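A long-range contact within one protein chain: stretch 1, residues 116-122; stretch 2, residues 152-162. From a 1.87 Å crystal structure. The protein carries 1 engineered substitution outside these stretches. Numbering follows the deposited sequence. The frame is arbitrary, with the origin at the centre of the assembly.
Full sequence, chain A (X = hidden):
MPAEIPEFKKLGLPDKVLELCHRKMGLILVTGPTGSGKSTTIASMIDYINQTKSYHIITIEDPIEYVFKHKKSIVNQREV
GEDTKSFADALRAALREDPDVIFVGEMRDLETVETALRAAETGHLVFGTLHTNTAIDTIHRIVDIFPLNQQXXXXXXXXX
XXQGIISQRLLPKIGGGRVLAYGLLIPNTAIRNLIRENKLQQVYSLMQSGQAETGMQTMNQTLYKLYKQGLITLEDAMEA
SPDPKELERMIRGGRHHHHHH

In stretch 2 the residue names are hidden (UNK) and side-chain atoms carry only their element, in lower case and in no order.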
ATOM      1  N   ALA A 116      -0.750  11.966  -8.572  1.00 23.82           N
ATOM      2  CA  ALA A 116      -1.330  11.229  -7.470  1.00 20.01           C
ATOM      3  C   ALA A 116      -1.321  12.037  -6.165  1.00 14.22           C
ATOM      4  O   ALA A 116      -2.298  11.972  -5.428  1.00 18.10           O
ATOM      5  CB  ALA A 116      -0.576   9.942  -7.178  1.00 32.59           C
ATOM      6  N   LEU A 117      -0.210  12.702  -5.902  1.00 20.20           N
ATOM      7  CA  LEU A 117      -0.032  13.513  -4.697  1.00 22.19           C
ATOM      8  C   LEU A 117      -1.029  14.655  -4.663  1.00 19.74           C
ATOM      9  O   LEU A 117      -1.561  15.035  -3.624  1.00 39.23           O
ATOM     10  CB  LEU A 117       1.367  14.115  -4.619  1.00 23.31           C
ATOM     11  CG  LEU A 117       2.525  13.286  -4.085  1.00 37.14           C
ATOM     12  CD1 LEU A 117       3.639  13.144  -5.116  1.00 60.41           C
ATOM     13  CD2 LEU A 117       3.098  13.923  -2.826  1.00 68.27           C
ATOM     14  N   ARG A 118      -1.299  15.247  -5.833  1.00 20.93           N
ATOM     15  CA  ARG A 118      -2.219  16.395  -5.734  1.00 33.22           C
ATOM     16  C   ARG A 118      -3.633  15.868  -5.497  1.00 38.73           C
ATOM     17  O   ARG A 118      -4.374  16.433  -4.678  1.00 35.00           O
ATOM     18  CB  ARG A 118      -2.144  17.310  -6.951  1.00 35.91           C
ATOM     19  CG  ARG A 118      -0.866  18.144  -6.993  1.00 48.07           C
ATOM     20  CD  ARG A 118      -1.087  19.571  -6.509  1.00 51.21           C
ATOM     21  NE  ARG A 118      -0.290  19.874  -5.320  1.00 55.41           N
ATOM     22  CZ  ARG A 118       1.011  20.140  -5.361  1.00 65.56           C
ATOM     23  NH1 ARG A 118       1.684  20.405  -4.250  1.00 56.69           N
ATOM     24  NH2 ARG A 118       1.639  20.131  -6.540  1.00 64.67           N
ATOM     25  N   ALA A 119      -3.992  14.786  -6.199  1.00 26.07           N
ATOM     26  CA  ALA A 119      -5.301  14.193  -5.953  1.00 22.16           C
ATOM     27  C   ALA A 119      -5.499  13.882  -4.471  1.00 24.34           C
ATOM     28  O   ALA A 119      -6.569  14.175  -3.924  1.00 24.98           O
ATOM     29  CB  ALA A 119      -5.500  12.934  -6.775  1.00 22.79           C
ATOM     30  N   ALA A 120      -4.479  13.287  -3.856  1.00 18.01           N
ATOM     31  CA  ALA A 120      -4.577  12.897  -2.453  1.00 27.31           C
ATOM     32  C   ALA A 120      -4.740  14.125  -1.566  1.00 28.84           C
ATOM     33  O   ALA A 120      -5.392  14.024  -0.535  1.00 26.42           O
ATOM     34  CB  ALA A 120      -3.375  12.103  -1.982  1.00 28.44           C
ATOM     35  N   GLU A 121      -4.165  15.272  -1.928  1.00 30.31           N
ATOM     36  CA  GLU A 121      -4.292  16.435  -1.064  1.00 17.34           C
ATOM     37  C   GLU A 121      -5.551  17.276  -1.248  1.00 32.36           C
ATOM     38  O   GLU A 121      -5.933  18.009  -0.328  1.00 34.07           O
ATOM     39  CB  GLU A 121      -3.129  17.419  -1.296  1.00 22.14           C
ATOM     40  CG  GLU A 121      -3.188  18.529  -0.238  1.00 27.27           C
ATOM     41  CD  GLU A 121      -2.030  19.498  -0.365  1.00 41.89           C
ATOM     42  OE1 GLU A 121      -2.014  20.544   0.329  1.00 31.72           O
ATOM     43  OE2 GLU A 121      -1.134  19.192  -1.182  1.00 44.08           O
ATOM     44  N   THR A 122      -6.202  17.228  -2.393  1.00 31.75           N
ATOM     45  CA  THR A 122      -7.396  18.021  -2.655  1.00 22.63           C
ATOM     46  C   THR A 122      -8.689  17.234  -2.490  1.00 28.46           C
ATOM     47  O   THR A 122      -9.642  17.393  -3.256  1.00 29.77           O
ATOM     48  CB  THR A 122      -7.337  18.539  -4.099  1.00 19.96           C
ATOM     49  OG1 THR A 122      -7.367  17.379  -4.960  1.00 36.65           O
ATOM     50  CG2 THR A 122      -6.039  19.258  -4.424  1.00 25.56           C
ATOM     51  N   UNK A 152      12.550  17.725  -0.365  1.00 23.01           N
ATOM     52  CA  UNK A 152      12.014  18.201   0.924  1.00 23.24           C
ATOM     53  C   UNK A 152      10.506  18.428   0.852  1.00 19.33           C
ATOM     54  O   UNK A 152       9.736  18.019   1.730  1.00 21.45           O
ATOM     55  c   UNK A 152      12.710  19.496   1.345  1.00 34.77           C
ATOM     56  c   UNK A 152      11.969  20.206   2.471  1.00 40.01           C
ATOM     57  o   UNK A 152      13.444  21.033   4.140  1.00 64.35           O
ATOM     58  o   UNK A 152      12.516  19.072   4.481  1.00 71.63           O
ATOM     59  c   UNK A 152      12.697  20.096   3.793  1.00 50.13           C
ATOM     60  N   UNK A 153      10.084  19.041  -0.246  1.00 26.51           N
ATOM     61  CA  UNK A 153       8.686  19.283  -0.576  1.00 16.74           C
ATOM     62  C   UNK A 153       7.849  18.006  -0.534  1.00 29.44           C
ATOM     63  O   UNK A 153       6.957  17.868   0.302  1.00 23.17           O
ATOM     64  o   UNK A 153       7.994  22.226  -3.859  1.00 32.62           O
ATOM     65  c   UNK A 153       7.328  20.836  -2.021  1.00 29.27           C
ATOM     66  c   UNK A 153       7.135  21.501  -3.366  1.00 29.83           C
ATOM     67  n   UNK A 153       5.982  21.222  -3.966  1.00 46.93           N
ATOM     68  c   UNK A 153       8.563  19.940  -1.951  1.00 24.33           C
ATOM     69  N   UNK A 154       8.120  17.072  -1.425  1.00 30.13           N
ATOM     70  CA  UNK A 154       7.503  15.753  -1.450  1.00 15.34           C
ATOM     71  C   UNK A 154       7.570  15.039  -0.134  1.00 10.54           C
ATOM     72  O   UNK A 154       6.594  14.400   0.285  1.00 30.03           O
ATOM     73  c   UNK A 154       7.528  13.524  -2.605  1.00 20.43           C
ATOM     74  c   UNK A 154       8.275  14.838  -2.448  1.00 24.20           C
ATOM     75  c   UNK A 154       8.479  15.552  -3.759  1.00 15.51           C
ATOM     76  N   UNK A 155       8.722  15.118   0.561  1.00 16.04           N
ATOM     77  CA  UNK A 155       8.753  14.380   1.831  1.00 22.65           C
ATOM     78  C   UNK A 155       7.686  14.884   2.801  1.00 27.67           C
ATOM     79  O   UNK A 155       6.969  14.107   3.435  1.00 19.12           O
ATOM     80  n   UNK A 155      12.526  14.698   3.597  1.00 40.41           N
ATOM     81  n   UNK A 155      13.724  13.427   2.082  1.00 62.26           N
ATOM     82  c   UNK A 155      13.418  14.594   2.632  1.00 43.84           C
ATOM     83  c   UNK A 155      10.375  13.458   3.596  1.00 26.14           C
ATOM     84  n   UNK A 155      14.035  15.684   2.181  1.00 69.66           N
ATOM     85  c   UNK A 155      10.130  14.450   2.473  1.00 25.39           C
ATOM     86  c   UNK A 155      11.719  13.688   4.265  1.00 21.75           C
ATOM     87  N   UNK A 156       7.541  16.193   2.933  1.00 24.14           N
ATOM     88  CA  UNK A 156       6.598  16.738   3.928  1.00 20.82           C
ATOM     89  C   UNK A 156       5.158  16.665   3.442  1.00 14.04           C
ATOM     90  O   UNK A 156       4.253  16.557   4.267  1.00 27.37           O
ATOM     91  c   UNK A 156       8.288  18.219   5.158  1.00 18.82           C
ATOM     92  c   UNK A 156       5.856  18.911   4.976  1.00 24.54           C
ATOM     93  c   UNK A 156       9.311  19.257   4.777  1.00 25.70           C
ATOM     94  c   UNK A 156       7.019  18.173   4.306  1.00 16.41           C
ATOM     95  N   UNK A 157       4.863  16.697   2.154  1.00 25.92           N
ATOM     96  CA  UNK A 157       3.506  16.387   1.672  1.00 23.32           C
ATOM     97  C   UNK A 157       3.106  14.991   2.111  1.00 23.72           C
ATOM     98  O   UNK A 157       2.017  14.752   2.628  1.00 25.66           O
ATOM     99  c   UNK A 157       2.115  15.936  -0.406  1.00 14.52           C
ATOM    100  c   UNK A 157       3.429  16.471   0.136  1.00 18.17           C
ATOM    101  c   UNK A 157       3.627  17.906  -0.354  1.00 16.63           C
ATOM    102  N   UNK A 158       4.001  14.009   1.906  1.00 16.26           N
ATOM    103  CA  UNK A 158       3.690  12.658   2.325  1.00 17.93           C
ATOM    104  C   UNK A 158       3.388  12.632   3.822  1.00 18.26           C
ATOM    105  O   UNK A 158       2.477  11.930   4.238  1.00 19.55           O
ATOM    106  c   UNK A 158       3.735   9.893   0.688  1.00 19.53           C
ATOM    107  c   UNK A 158       4.889  10.889   0.777  1.00 30.38           C
ATOM    108  c   UNK A 158       4.845  11.691   2.071  1.00 21.78           C
ATOM    109  c   UNK A 158       6.234  10.179   0.657  1.00 18.57           C
ATOM    110  N   UNK A 159       4.182  13.396   4.590  1.00 22.07           N
ATOM    111  CA  UNK A 159       3.983  13.323   6.036  1.00 15.62           C
ATOM    112  C   UNK A 159       2.571  13.716   6.431  1.00 12.06           C
ATOM    113  O   UNK A 159       2.097  13.281   7.489  1.00 20.91           O
ATOM    114  c   UNK A 159       5.022  14.180   6.771  1.00 16.20           C
ATOM    115  o   UNK A 159       4.666  15.563   6.769  1.00 22.06           O
ATOM    116  N   UNK A 160       1.899  14.540   5.619  1.00 12.20           N
ATOM    117  CA  UNK A 160       0.533  14.952   5.950  1.00 11.80           C
ATOM    118  C   UNK A 160      -0.536  14.149   5.218  1.00 24.48           C
ATOM    119  O   UNK A 160      -1.696  14.096   5.631  1.00 27.15           O
ATOM    120  c   UNK A 160       0.318  17.909   7.573  1.00 23.98           C
ATOM    121  c   UNK A 160       2.833  18.893   6.823  1.00 19.52           C
ATOM    122  c   UNK A 160       2.201  17.921   6.065  1.00 10.82           C
ATOM    123  c   UNK A 160       0.961  17.449   6.436  1.00 10.70           C
ATOM    124  c   UNK A 160       2.194  19.356   7.958  1.00 21.31           C
ATOM    125  c   UNK A 160       0.294  16.400   5.566  1.00 20.17           C
ATOM    126  c   UNK A 160       0.963  18.874   8.334  1.00 26.19           C
ATOM    127  N   UNK A 161      -0.193  13.540   4.083  1.00 16.14           N
ATOM    128  CA  UNK A 161      -1.283  12.956   3.290  1.00 14.43           C
ATOM    129  C   UNK A 161      -1.186  11.428   3.219  1.00 17.06           C
ATOM    130  O   UNK A 161      -2.223  10.842   2.878  1.00 15.87           O
ATOM    131  c   UNK A 161      -1.324  13.544   1.876  1.00 22.28           C
ATOM    132  c   UNK A 161      -0.488  13.141  -0.506  1.00 26.72           C
ATOM    133  c   UNK A 161      -1.372  15.068   1.927  1.00 27.85           C
ATOM    134  c   UNK A 161      -0.165  13.091   0.977  1.00 34.65           C
ATOM    135  N   UNK A 162      -0.047  10.848   3.543  1.00 19.20           N
ATOM    136  CA  UNK A 162       0.125   9.395   3.617  1.00 24.06           C
ATOM    137  C   UNK A 162      -0.810   8.777   4.639  1.00 23.67           C
ATOM    138  O   UNK A 162      -0.831   9.161   5.812  1.00 18.90           O
ATOM    139  c   UNK A 162       3.417   7.345   4.183  1.00 13.25           C
ATOM    140  c   UNK A 162       1.942   7.544   3.873  1.00 25.39           C
ATOM    141  c   UNK A 162       1.599   6.920   2.522  1.00 25.88           C
ATOM    142  c   UNK A 162       1.586   9.034   3.936  1.00 22.98           C
TER

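Position 152 carries three carbons in a row, the third bearing two oxygens. That terminal carboxylate after two further carbons identifies Glu152. Its side chain is out of reach of stretch 1 and takes no part in the contact.

Position 153 has the same three-carbon chain, but its last carbon bears one oxygen and one nitrogen, an amide whose end approaches Arg118: Gln153. Its CA-to-CB bond points sideways, yet the extended chain (chi1 and chi2 both t) brings NE2 to 4.4 Å from Arg118 NH1. The amide lies at the edge of the guanidinium, near its plane, too far away for a hydrogen bond.

Position 154 shows three carbons, one carrying the other two, and a branch carbon approaches Leu117; this is Val154. Its CG1 lies 4.5 Å from Leu117 CD2, a loose apolar contact.

At position 155 three carbons lead to a nitrogen and then to a carbon with two more nitrogens, a guanidinium: Arg155. The CA-to-CB bond points away, and the side chain makes no contact with stretch 1.

Position 156 has four carbons, forked at the first, with one arm two carbons long. This is Ile156, out of reach of stretch 1.

Position 157 again has one carbon carrying two others, and its CA-to-CB bond points toward stretch 1. One branch carbon reaches Leu117. The residue is Val157, and the distance from its CG1 to Leu117 CD2 is 3.3 Å, a tight methyl-to-methyl approach.

Four carbons forked at the second mark position 158 as Leu158. The CA-to-CB bond points away; although its end comes nearer, it makes no contact within 4.5 Å.

Position 159 has one carbon and one oxygen with no further branch: Ser159. Its OG donates to Ile156 O at 2.7 Å, turning the hydroxyl back onto its own helix.

Position 160 has one carbon followed by a six-carbon ring without a hydroxyl, hence Phe160. The ring is out of reach of stretch 1.

Position 161 has four carbons, forked at the first, one arm two carbons long, and its CA-to-CB bond points toward stretch 1. The end of the longer arm meets Ala120 and Leu117, while the short arm approaches Glu121. This is Ile161. Its CD1 lies 3.4 Å from Ala120 CB, 3.8 Å from Leu117 O and 4.3 Å from Leu117 CD2, while its CG2 is 4.4 Å from Glu121 CB.

Position 162 has four carbons forked at the second: Leu162. It is the first residue to leave helical phi/psi, and its CA-to-CB bond points away.

The contact is therefore apolar packing between two helices whose N-to-C directions differ by 37° and whose axes approach to 10.5 Å. The residues at 154, 157 and 161, spaced by three and four, recur on one side of their helix, and all three meet Leu117. The CA atoms of Glu121 and Ile161 are 6.3 Å apart, against 7.8 Å for those of Leu117 and Val157. The small Ala120 side chain accommodates Ile161 CD1 at close range. No hydrogen bond crosses the interface, which buries 332 Å² in total.

Stretch 2, residues 152-162: EQVRIVLSFIL
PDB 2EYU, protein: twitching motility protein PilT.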